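Local coordinates for transcriptional regulator (Corynebacterium diphtheriae, PDB 3LMM), which is of unknown function but is probably a DNA-binding transcriptional regulator, combining a Schlafen AlbA_2 region with helix-turn-helix-type family regions, at residues A[69-73]-A[141-147]. Sequence-based numbering, arbitrary orientation.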
ATOM      1  N   ALA A  69      -0.233  13.785   8.742  1.00 22.67           N
ATOM      2  CA  ALA A  69      -0.560  12.440   8.332  1.00 21.55           C
ATOM      3  C   ALA A  69      -0.595  11.576   9.591  1.00 21.91           C
ATOM      4  O   ALA A  69      -1.516  10.790   9.779  1.00 26.39           O
ATOM      5  CB  ALA A  69       0.475  11.920   7.345  1.00 26.65           C
ATOM      6  N   ASP A  70       0.392  11.722  10.467  1.00 24.21           N
ATOM      7  CA  ASP A  70       0.399  10.922  11.686  1.00 20.90           C
ATOM      8  C   ASP A  70      -0.847  11.169  12.510  1.00 20.13           C
ATOM      9  O   ASP A  70      -1.398  10.240  13.093  1.00 17.12           O
ATOM     10  CB  ASP A  70       1.633  11.225  12.534  1.00 30.26           C
ATOM     11  CG  ASP A  70       2.829  10.378  12.147  1.00 38.19           C
ATOM     12  OD1 ASP A  70       3.924  10.569  12.729  1.00 46.01           O
ATOM     13  OD2 ASP A  70       2.675   9.513  11.259  1.00 32.44           O
ATOM     14  N   GLU A  71      -1.292  12.420  12.564  1.00 11.54           N
ATOM     15  CA  GLU A  71      -2.487  12.726  13.332  1.00 14.33           C
ATOM     16  C   GLU A  71      -3.719  12.071  12.692  1.00 16.30           C
ATOM     17  O   GLU A  71      -4.574  11.526  13.391  1.00  7.29           O
ATOM     18  CB  GLU A  71      -2.680  14.239  13.443  1.00 13.38           C
ATOM     19  CG  GLU A  71      -3.668  14.656  14.535  1.00 24.06           C
ATOM     20  CD  GLU A  71      -3.109  14.497  15.952  1.00 33.00           C
ATOM     21  OE1 GLU A  71      -2.643  13.389  16.309  1.00 34.02           O
ATOM     22  OE2 GLU A  71      -3.143  15.484  16.722  1.00 40.82           O
ATOM     23  N   VAL A  72      -3.808  12.115  11.364  1.00 14.43           N
ATOM     24  CA  VAL A  72      -4.941  11.500  10.672  1.00 11.87           C
ATOM     25  C   VAL A  72      -5.013  10.010  10.988  1.00 10.66           C
ATOM     26  O   VAL A  72      -6.094   9.467  11.174  1.00  9.49           O
ATOM     27  CB  VAL A  72      -4.844  11.701   9.152  1.00 12.93           C
ATOM     28  CG1 VAL A  72      -6.010  11.030   8.452  1.00  4.10           C
ATOM     29  CG2 VAL A  72      -4.834  13.173   8.848  1.00  2.54           C
ATOM     30  N   ALA A  73      -3.865   9.348  11.049  1.00  9.66           N
ATOM     31  CA  ALA A  73      -3.879   7.941  11.395  1.00 19.03           C
ATOM     32  C   ALA A  73      -4.435   7.764  12.822  1.00 22.51           C
ATOM     33  O   ALA A  73      -5.118   6.784  13.088  1.00 19.47           O
ATOM     34  CB  ALA A  73      -2.488   7.337  11.282  1.00 17.55           C
ATOM     35  N   ILE A 141      -4.507   1.746  10.724  1.00 12.47           N
ATOM     36  CA  ILE A 141      -3.709   2.589   9.843  1.00 16.81           C
ATOM     37  C   ILE A 141      -2.423   2.949  10.575  1.00 21.26           C
ATOM     38  O   ILE A 141      -2.452   3.726  11.529  1.00 20.74           O
ATOM     39  CB  ILE A 141      -4.461   3.902   9.487  1.00 12.08           C
ATOM     40  CG1 ILE A 141      -5.862   3.587   8.930  1.00 12.61           C
ATOM     41  CG2 ILE A 141      -3.661   4.690   8.481  1.00  4.61           C
ATOM     42  CD1 ILE A 141      -5.875   2.522   7.815  1.00 15.81           C
ATOM     43  N   GLU A 142      -1.302   2.376  10.143  1.00 21.50           N
ATOM     44  CA  GLU A 142      -0.015   2.662  10.769  1.00 28.79           C
ATOM     45  C   GLU A 142       0.509   4.007  10.286  1.00 28.99           C
ATOM     46  O   GLU A 142       0.338   4.351   9.120  1.00 33.88           O
ATOM     47  CB  GLU A 142       0.979   1.551  10.443  1.00 31.36           C
ATOM     48  CG  GLU A 142       0.816   0.347  11.354  1.00 54.80           C
ATOM     49  CD  GLU A 142       1.191  -0.969  10.689  1.00 62.79           C
ATOM     50  OE1 GLU A 142       1.254  -1.995  11.413  1.00 54.64           O
ATOM     51  OE2 GLU A 142       1.410  -0.978   9.454  1.00 64.84           O
ATOM     52  N   ASP A 143       1.137   4.772  11.175  1.00 23.26           N
ATOM     53  CA  ASP A 143       1.634   6.084  10.780  1.00 22.07           C
ATOM     54  C   ASP A 143       3.016   6.046  10.135  1.00 22.02           C
ATOM     55  O   ASP A 143       3.570   4.981   9.887  1.00 19.90           O
ATOM     56  CB  ASP A 143       1.645   7.040  11.973  1.00 20.50           C
ATOM     57  CG  ASP A 143       2.565   6.586  13.081  1.00 23.13           C
ATOM     58  OD1 ASP A 143       3.479   5.782  12.819  1.00 20.37           O
ATOM     59  OD2 ASP A 143       2.381   7.050  14.226  1.00 29.49           O
ATOM     60  N   THR A 144       3.572   7.222   9.868  1.00 25.22           N
ATOM     61  CA  THR A 144       4.875   7.329   9.221  1.00 26.37           C
ATOM     62  C   THR A 144       5.999   6.581   9.917  1.00 25.10           C
ATOM     63  O   THR A 144       6.992   6.231   9.284  1.00 34.55           O
ATOM     64  CB  THR A 144       5.291   8.785   9.087  1.00 23.70           C
ATOM     65  OG1 THR A 144       5.427   9.354  10.392  1.00 30.39           O
ATOM     66  CG2 THR A 144       4.248   9.561   8.296  1.00  9.14           C
ATOM     67  N   SER A 145       5.842   6.354  11.217  1.00 30.03           N
ATOM     68  CA  SER A 145       6.842   5.650  12.012  1.00 32.35           C
ATOM     69  C   SER A 145       6.401   4.209  12.304  1.00 38.35           C
ATOM     70  O   SER A 145       6.915   3.565  13.222  1.00 37.71           O
ATOM     71  CB  SER A 145       7.061   6.388  13.336  1.00 32.35           C
ATOM     72  OG  SER A 145       7.439   7.745  13.129  1.00 50.21           O
ATOM     73  N   ASP A 146       5.446   3.715  11.516  1.00 41.11           N
ATOM     74  CA  ASP A 146       4.905   2.360  11.669  1.00 41.64           C
ATOM     75  C   ASP A 146       4.281   2.118  13.032  1.00 38.86           C
ATOM     76  O   ASP A 146       4.438   1.041  13.613  1.00 36.74           O
ATOM     77  CB  ASP A 146       5.983   1.310  11.416  1.00 49.99           C
ATOM     78  CG  ASP A 146       6.015   0.861   9.981  1.00 61.37           C
ATOM     79  OD1 ASP A 146       6.815  -0.042   9.655  1.00 76.84           O
ATOM     80  OD2 ASP A 146       5.236   1.410   9.171  1.00 58.07           O
ATOM     81  N   ARG A 147       3.574   3.123  13.540  1.00 34.53           N
ATOM     82  CA  ARG A 147       2.911   3.003  14.831  1.00 28.88           C
ATOM     83  C   ARG A 147       1.408   2.960  14.609  1.00 26.47           C
ATOM     84  O   ARG A 147       0.888   3.448  13.601  1.00 16.18           O
ATOM     85  CB  ARG A 147       3.271   4.182  15.741  1.00 21.70           C
ATOM     86  CG  ARG A 147       4.759   4.463  15.840  1.00 27.31           C
ATOM     87  CD  ARG A 147       5.064   5.716  16.665  1.00 34.40           C
ATOM     88  NE  ARG A 147       4.298   6.883  16.207  1.00 41.81           N
ATOM     89  CZ  ARG A 147       4.453   8.123  16.674  1.00 37.30           C
ATOM     90  NH1 ARG A 147       5.350   8.377  17.615  1.00 38.84           N
ATOM     91  NH2 ARG A 147       3.704   9.109  16.209  1.00 29.84           N
TER
HETATM   92  O   HOH W   1       0.337   8.494  14.683  1.00 27.66           O
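Asp70 and Ala73, one turn apart on helix 62-77, lie against the irregular chain 141-147, with Asp70 CA 5.1 Å from Asp143 CA and Ala73 CA 5.6 Å from Ile141 CA. The loop folds back in a type I turn from Asp143 to Asp146, tied at its base by the backbone bond from Asp143 N to Arg147 O. Asp143 stabilises this turn from within. With CG between its backbone N and carbonyl carbon (chi1 62°), its OD1 turns back over the loop and accepts Ser145 N, an Asx turn, and Arg147 N, from opposite faces of the carboxylate. Its OD2 lies in the guanidinium plane of Arg147, 2.8 Å from NE, which meets its syn lone pair; NH2 reaches the same OD2 by a more bent bond, from above the carboxylate plane. A water bridges Asp143 OD2 to Asp70 O on the helix. Across the contact, Asp70 OD2 accepts Thr144 N at 2.8 Å and Thr144 OG1 at 2.9 Å, although the position of OD2 is uncertain. The long salt bridge of Asp70 OD1 to Arg147 NH2 (3.8 Å) acts through charge alone, since OD1 lies well out of the guanidinium plane; it may offset the closeness of the two aspartates. Further along, Ala73 CB packs on Ile141 CG2 at 4.0 Å. Both residues also touch Ile113 of helix 102-113, so the loop between strands 128-134 and 149-151 is joined to two helices of the Schlafen AlbA_2 region.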